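Local structure of ribokinase, putative (Burkholderia thailandensis, 3B1N) at residues 44-49 / 76-81; 8-13 / 99-104. The protein binds ADP and the nucleoside analogue mizoribine, and probably phosphorylates nucleosides as a member of the pfkB (ribokinase-like) kinase family. All blocks are in the same frame, centred on the assembly; numbering follows the deposited sequence.

How the contacts relate
Both contacts involve the small four-stranded sheet that, as in other ribokinase-like kinases, forms the lid over the nucleoside, and both touch mizoribine. Contact 2 lies within this sheet and is the buried one: strands 10-16 and 101-107 run parallel in its middle, joined by regular backbone hydrogen bonds, and the aspartate at its centre takes up the ribose hydroxyls. Contact 1 is partly buried and sits where outer strand 45-47 meets helix 76-85; there aromatic and aliphatic side chains do most of the work, with a single tyrosine hydroxyl bond across. Strand 45-47 pairs antiparallel with 10-16, and along the chain contact 1 lies within the loop that contact 2 closes.

Contact 1: residues 44-49 / 76-81; sequences REFGGC and QPYLDR. With MZR (5-hydroxy-1-(beta-D-ribofuranosyl)-1H-imidazole-4-carboxamide), chain F.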
loop_
_atom_site.group_PDB
_atom_site.type_symbol
_atom_site.label_atom_id
_atom_site.label_comp_id
_atom_site.label_asym_id
_atom_site.label_seq_id
_atom_site.Cartn_x
_atom_site.Cartn_y
_atom_site.Cartn_z
ATOM N N ARG B 44 -5.438 5.786 -13.403
ATOM C CA ARG B 44 -4.995 6.938 -12.630
ATOM C C ARG B 44 -6.105 7.962 -12.447
ATOM O O ARG B 44 -6.863 8.312 -13.352
ATOM C CB ARG B 44 -3.669 7.518 -13.139
ATOM C CG ARG B 44 -2.521 6.516 -13.070
ATOM C CD ARG B 44 -1.177 7.208 -12.984
ATOM N NE ARG B 44 -0.932 8.157 -14.068
ATOM C CZ ARG B 44 0.183 8.879 -14.175
ATOM N NH1 ARG B 44 1.148 8.755 -13.256
ATOM N NH2 ARG B 44 0.322 9.733 -15.193
ATOM N N GLU B 45 -6.216 8.399 -11.210
ATOM C CA GLU B 45 -7.265 9.330 -10.819
ATOM C C GLU B 45 -6.570 10.654 -10.553
ATOM O O GLU B 45 -5.397 10.725 -10.143
ATOM C CB GLU B 45 -7.932 8.895 -9.527
ATOM C CG GLU B 45 -8.643 7.551 -9.491
ATOM C CD GLU B 45 -9.975 7.531 -10.170
ATOM O OE1 GLU B 45 -10.343 8.526 -10.846
ATOM O OE2 GLU B 45 -10.658 6.481 -10.007
ATOM N N PHE B 46 -7.307 11.730 -10.755
ATOM C CA PHE B 46 -6.778 13.034 -10.423
ATOM C C PHE B 46 -6.766 13.267 -8.917
ATOM O O PHE B 46 -7.812 13.112 -8.259
ATOM C CB PHE B 46 -7.640 14.120 -11.129
ATOM C CG PHE B 46 -7.591 14.023 -12.626
ATOM C CD1 PHE B 46 -6.493 14.475 -13.322
ATOM C CD2 PHE B 46 -8.642 13.407 -13.318
ATOM C CE1 PHE B 46 -6.453 14.394 -14.721
ATOM C CE2 PHE B 46 -8.597 13.299 -14.725
ATOM C CZ PHE B 46 -7.513 13.784 -15.411
ATOM N N GLY B 47 -5.589 13.663 -8.392
ATOM C CA GLY B 47 -5.388 13.711 -6.961
ATOM C C GLY B 47 -4.361 14.744 -6.585
ATOM O O GLY B 47 -4.188 15.740 -7.287
ATOM N N GLY B 48 -3.731 14.522 -5.446
ATOM C CA GLY B 48 -2.864 15.517 -4.808
ATOM C C GLY B 48 -3.730 16.424 -3.956
ATOM O O GLY B 48 -4.900 16.741 -4.295
ATOM N N CYS B 49 -3.189 16.824 -2.828
ATOM C CA CYS B 49 -3.966 17.589 -1.856
ATOM C C CYS B 49 -4.461 18.923 -2.406
ATOM O O CYS B 49 -5.607 19.301 -2.176
ATOM C CB CYS B 49 -3.115 17.784 -0.605
ATOM S SG CYS B 49 -2.776 16.126 0.203
ATOM N N GLN B 76 -0.423 16.961 -19.087
ATOM C CA GLN B 76 -1.512 17.503 -19.936
ATOM C C GLN B 76 -2.932 17.112 -19.527
ATOM O O GLN B 76 -3.804 18.011 -19.518
ATOM C CB GLN B 76 -1.278 17.166 -21.428
ATOM C CG GLN B 76 -2.040 18.150 -22.393
ATOM C CD GLN B 76 -1.544 19.587 -22.258
ATOM O OE1 GLN B 76 -0.337 19.843 -22.443
ATOM N NE2 GLN B 76 -2.442 20.532 -21.971
ATOM N N PRO B 77 -3.167 15.855 -19.141
ATOM C CA PRO B 77 -4.551 15.544 -18.730
ATOM C C PRO B 77 -5.019 16.386 -17.557
ATOM O O PRO B 77 -6.208 16.767 -17.489
ATOM C CB PRO B 77 -4.494 14.050 -18.375
ATOM C CG PRO B 77 -3.417 13.547 -19.348
ATOM C CD PRO B 77 -2.358 14.625 -19.303
ATOM N N TYR B 78 -4.139 16.667 -16.612
ATOM C CA TYR B 78 -4.509 17.500 -15.465
ATOM C C TYR B 78 -4.712 18.946 -15.874
ATOM O O TYR B 78 -5.668 19.561 -15.386
ATOM C CB TYR B 78 -3.454 17.382 -14.332
ATOM C CG TYR B 78 -4.063 17.237 -12.942
ATOM C CD1 TYR B 78 -3.559 16.298 -12.021
ATOM C CD2 TYR B 78 -5.047 18.119 -12.497
ATOM C CE1 TYR B 78 -4.086 16.178 -10.745
ATOM C CE2 TYR B 78 -5.582 18.005 -11.225
ATOM C CZ TYR B 78 -5.092 17.028 -10.347
ATOM O OH TYR B 78 -5.627 16.950 -9.089
ATOM N N LEU B 79 -3.840 19.479 -16.753
ATOM C CA LEU B 79 -4.015 20.855 -17.231
ATOM C C LEU B 79 -5.347 20.947 -17.939
ATOM O O LEU B 79 -6.094 21.945 -17.691
ATOM C CB LEU B 79 -2.896 21.291 -18.169
ATOM C CG LEU B 79 -1.515 21.217 -17.501
ATOM C CD1 LEU B 79 -0.491 21.595 -18.535
ATOM C CD2 LEU B 79 -1.395 22.133 -16.257
ATOM N N ASP B 80 -5.662 19.941 -18.771
ATOM C CA ASP B 80 -6.932 20.015 -19.560
ATOM C C ASP B 80 -8.129 19.919 -18.629
ATOM O O ASP B 80 -9.132 20.595 -18.833
ATOM C CB ASP B 80 -6.923 18.887 -20.586
ATOM C CG ASP B 80 -5.916 19.122 -21.694
ATOM O OD1 ASP B 80 -5.312 20.211 -21.778
ATOM O OD2 ASP B 80 -5.794 18.186 -22.497
ATOM N N ARG B 81 -8.013 19.122 -17.582
ATOM C CA ARG B 81 -9.093 19.000 -16.613
ATOM C C ARG B 81 -9.318 20.329 -15.876
ATOM O O ARG B 81 -10.459 20.739 -15.652
ATOM C CB ARG B 81 -8.743 17.911 -15.617
ATOM C CG ARG B 81 -9.663 17.864 -14.408
ATOM C CD ARG B 81 -9.196 16.772 -13.484
ATOM N NE ARG B 81 -10.045 16.658 -12.275
ATOM C CZ ARG B 81 -11.225 16.060 -12.287
ATOM N NH1 ARG B 81 -11.679 15.586 -13.433
ATOM N NH2 ARG B 81 -11.957 15.949 -11.182
HETATM N N1 MZR F . 2.842 14.489 0.106
HETATM O O3 MZR F . 0.365 14.698 -1.161
HETATM C C4 MZR F . 0.313 13.353 -0.735
HETATM C C5 MZR F . 1.344 12.660 0.003
HETATM C C6 MZR F . 2.633 13.220 0.415
HETATM O O6 MZR F . 3.403 12.435 1.008
HETATM N N7 MZR F . 0.821 11.414 0.168
HETATM C C8 MZR F . -0.403 11.378 -0.407
HETATM N N9 MZR F . -0.733 12.574 -0.975
HETATM C "C1'" MZR F . -1.998 12.922 -1.642
HETATM C "C2'" MZR F . -2.537 11.949 -2.675
HETATM O "O2'" MZR F . -2.054 12.396 -3.937
HETATM C "C3'" MZR F . -4.068 12.042 -2.451
HETATM O "O3'" MZR F . -4.847 12.511 -3.555
HETATM C "C4'" MZR F . -4.226 12.955 -1.264
HETATM O "O4'" MZR F . -2.975 12.869 -0.607
HETATM C "C5'" MZR F . -5.337 12.487 -0.353
HETATM O "O5'" MZR F . -5.414 13.456 0.727
#
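The ring of Phe46 meets helix 76-85 with one face and one edge: Arg81 CD lies over the centre of the face, 3.4 Å from the ring centroid in a CH-pi contact, and Tyr78 CD1 lies at the edge, in the ring plane. The Arg81 guanidinium is nearly parallel to the ring (planes 6° apart) but displaced to the CD2 side. Arg81 CG stands anti to the backbone N (chi1 169°) and the chain runs extended from CG to NE; Arg81 NH2 bonds Gln290 OE1, and the same glutamine reaches Tyr78 OH through NE2. Seen from Tyr78 the pair is edge-to-face: Phe46 CD1 sits over the middle of the tyrosine ring, with centroids 5.0 Å apart and planes at 76°. At the edge of the tyrosine, its OH donates to Gly47 O over 2.6 Å, in the carbonyl plane and on a lone pair. This holds the peptide leading into Gly48, whose N donates to mizoribine O3' at 3.0 Å. Gly47 CA lies 3.7 Å from mizoribine O3'. Gly48 is the N-cap residue of helix 49-59. Strand 45-47, hydrogen-bonded antiparallel to strand 10-16, rests on the start of helix 76-85, with Tyr11 touching both Phe46 and Pro77.

Contact 2: residues 8-13 / 99-104; sequences SIAYDN and YSAQAM. With MZR (5-hydroxy-1-(beta-D-ribofuranosyl)-1H-imidazole-4-carboxamide), chain F.
Asp12 and Ala103, paired across two parallel strands, face the ribose of mizoribine together. The carboxylate takes one sugar hydroxyl on each oxygen: O2' donates to Asp12 OD1 at 2.8 Å and O3' to Asp12 OD2 at 2.5 Å. Ala103 CB packs against Asp12 OD1, and with Ala10 CB it lines the O2' side of the sugar. At the base, Ser8 OG meets mizoribine O3 at 2.6 Å; this hydroxyl lies between the backbone N and the carbonyl carbon (chi1 59°) and also accepts from Cys49 N at the start of helix 49-59.

Behind this first shell the backbones fix the aspartate. Tyr11 N donates to Ala101 O at 3.0 Å, Ala103 N to Tyr11 O at 2.9 Å, and Asn13 N to Ala103 O at 2.8 Å. This is the small sheet that, in the ribokinase family, forms a lid over the substrate; Ser36 of the second subunit also bonds the nucleoside, so the dimer contributes to the site. Where the strands diverge, a water accepts from Ala101 N and donates to Ile9 O, filling in for a direct bond.

Tyr11, Asn13, Gln102 and Met104 lie on the other face. In one of the two conformers modelled for Met104, it runs side by side with Asn13 and packs on Met15 of the second subunit. Ser100 CB rests obliquely against the Tyr11 ring, and both hydroxyls are hydrogen-bonded to Asp74, through its backbone O for Tyr11 and its carboxylate for Ser100.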
loop_
_atom_site.group_PDB
_atom_site.type_symbol
_atom_site.label_atom_id
_atom_site.label_comp_id
_atom_site.label_asym_id
_atom_site.label_seq_id
_atom_site.Cartn_x
_atom_site.Cartn_y
_atom_site.Cartn_z
ATOM N N SER B 8 0.322 19.302 -2.933
ATOM C CA SER B 8 0.662 18.400 -4.039
ATOM C C SER B 8 -0.384 18.385 -5.140
ATOM O O SER B 8 -1.595 18.555 -4.892
ATOM C CB SER B 8 0.861 16.988 -3.516
ATOM O OG SER B 8 -0.318 16.525 -2.874
ATOM N N ILE B 9 0.065 18.107 -6.366
ATOM C CA ILE B 9 -0.832 17.870 -7.499
ATOM C C ILE B 9 -0.333 16.552 -8.082
ATOM O O ILE B 9 0.851 16.466 -8.440
ATOM C CB ILE B 9 -0.743 18.989 -8.572
ATOM C CG1 ILE B 9 -1.009 20.364 -7.926
ATOM C CG2 ILE B 9 -1.834 18.699 -9.618
ATOM C CD1 ILE B 9 -0.761 21.543 -8.894
ATOM N N ALA B 10 -1.180 15.523 -8.069
ATOM C CA ALA B 10 -0.662 14.143 -8.276
ATOM C C ALA B 10 -1.660 13.288 -8.960
ATOM O O ALA B 10 -2.861 13.577 -8.971
ATOM C CB ALA B 10 -0.267 13.530 -6.883
ATOM N N TYR B 11 -1.157 12.197 -9.562
ATOM C CA TYR B 11 -2.029 11.135 -10.046
ATOM C C TYR B 11 -2.034 10.013 -9.027
ATOM O O TYR B 11 -0.977 9.574 -8.577
ATOM C CB TYR B 11 -1.458 10.613 -11.381
ATOM C CG TYR B 11 -1.577 11.625 -12.485
ATOM C CD1 TYR B 11 -2.823 12.071 -12.924
ATOM C CD2 TYR B 11 -0.444 12.203 -13.047
ATOM C CE1 TYR B 11 -2.930 13.004 -13.944
ATOM C CE2 TYR B 11 -0.532 13.158 -14.065
ATOM C CZ TYR B 11 -1.779 13.547 -14.514
ATOM O OH TYR B 11 -1.906 14.463 -15.533
ATOM N N ASP B 12 -3.244 9.572 -8.686
ATOM C CA ASP B 12 -3.440 8.577 -7.644
ATOM C C ASP B 12 -3.781 7.210 -8.212
ATOM O O ASP B 12 -4.644 7.118 -9.085
ATOM C CB ASP B 12 -4.582 8.987 -6.698
ATOM C CG ASP B 12 -4.251 10.177 -5.845
ATOM O OD1 ASP B 12 -3.087 10.571 -5.717
ATOM O OD2 ASP B 12 -5.194 10.662 -5.211
ATOM N N ASN B 13 -3.128 6.167 -7.700
ATOM C CA ASN B 13 -3.546 4.774 -7.985
ATOM C C ASN B 13 -4.013 4.228 -6.671
ATOM O O ASN B 13 -3.209 4.065 -5.762
ATOM C CB ASN B 13 -2.385 3.980 -8.589
ATOM C CG ASN B 13 -2.163 4.365 -10.077
ATOM O OD1 ASN B 13 -1.225 5.045 -10.411
ATOM N ND2 ASN B 13 -3.099 3.967 -10.942
ATOM N N TYR B 99 8.306 13.816 -14.639
ATOM C CA TYR B 99 7.003 13.183 -14.392
ATOM C C TYR B 99 6.299 13.905 -13.251
ATOM O O TYR B 99 6.953 14.368 -12.317
ATOM C CB TYR B 99 7.138 11.691 -14.064
ATOM C CG TYR B 99 7.489 10.850 -15.286
ATOM C CD1 TYR B 99 6.488 10.161 -15.974
ATOM C CD2 TYR B 99 8.812 10.743 -15.725
ATOM C CE1 TYR B 99 6.821 9.350 -17.089
ATOM C CE2 TYR B 99 9.128 9.969 -16.844
ATOM C CZ TYR B 99 8.125 9.300 -17.498
ATOM O OH TYR B 99 8.429 8.530 -18.585
ATOM N N SER B 100 4.958 13.959 -13.312
ATOM C CA SER B 100 4.201 14.435 -12.171
ATOM C C SER B 100 4.260 13.451 -11.014
ATOM O O SER B 100 4.495 12.245 -11.212
ATOM C CB SER B 100 2.737 14.666 -12.581
ATOM O OG SER B 100 2.685 15.480 -13.737
ATOM N N ALA B 101 3.971 13.970 -9.819
ATOM C CA ALA B 101 3.811 13.128 -8.615
ATOM C C ALA B 101 2.824 11.999 -8.839
ATOM O O ALA B 101 1.812 12.159 -9.500
ATOM C CB ALA B 101 3.358 13.976 -7.415
ATOM N N GLN B 102 3.120 10.840 -8.239
ATOM C CA GLN B 102 2.268 9.661 -8.348
ATOM C C GLN B 102 2.151 9.023 -6.972
ATOM O O GLN B 102 3.144 8.776 -6.305
ATOM C CB GLN B 102 2.861 8.670 -9.386
ATOM C CG GLN B 102 2.235 7.311 -9.315
ATOM C CD GLN B 102 0.920 7.237 -10.041
ATOM O OE1 GLN B 102 0.855 7.475 -11.261
ATOM N NE2 GLN B 102 -0.143 6.846 -9.312
ATOM N N ALA B 103 0.918 8.812 -6.533
ATOM C CA ALA B 103 0.689 8.167 -5.228
ATOM C C ALA B 103 0.097 6.807 -5.455
ATOM O O ALA B 103 -0.837 6.646 -6.231
ATOM C CB ALA B 103 -0.309 9.017 -4.396
ATOM N N MET B 104 0.680 5.803 -4.798
ATOM C CA MET B 104 0.109 4.461 -4.816
ATOM C C MET B 104 -0.482 4.273 -3.423
ATOM O O MET B 104 0.242 4.214 -2.445
ATOM C CB MET B 104 1.212 3.418 -5.127
ATOM C CG MET B 104 1.977 3.648 -6.429
ATOM S SD MET B 104 0.998 3.107 -7.851
ATOM C CE MET B 104 0.749 1.372 -7.511
HETATM N N1 MZR F . 2.842 14.489 0.106
HETATM O O3 MZR F . 0.365 14.698 -1.161
HETATM C C4 MZR F . 0.313 13.353 -0.735
HETATM C C5 MZR F . 1.344 12.660 0.003
HETATM C C6 MZR F . 2.633 13.220 0.415
HETATM O O6 MZR F . 3.403 12.435 1.008
HETATM N N7 MZR F . 0.821 11.414 0.168
HETATM C C8 MZR F . -0.403 11.378 -0.407
HETATM N N9 MZR F . -0.733 12.574 -0.975
HETATM C "C1'" MZR F . -1.998 12.922 -1.642
HETATM C "C2'" MZR F . -2.537 11.949 -2.675
HETATM O "O2'" MZR F . -2.054 12.396 -3.937
HETATM C "C3'" MZR F . -4.068 12.042 -2.451
HETATM O "O3'" MZR F . -4.847 12.511 -3.555
HETATM C "C4'" MZR F . -4.226 12.955 -1.264
HETATM O "O4'" MZR F . -2.975 12.869 -0.607
HETATM C "C5'" MZR F . -5.337 12.487 -0.353
HETATM O "O5'" MZR F . -5.414 13.456 0.727
HETATM O O HOH W 1 3.250 16.737 -9.699
#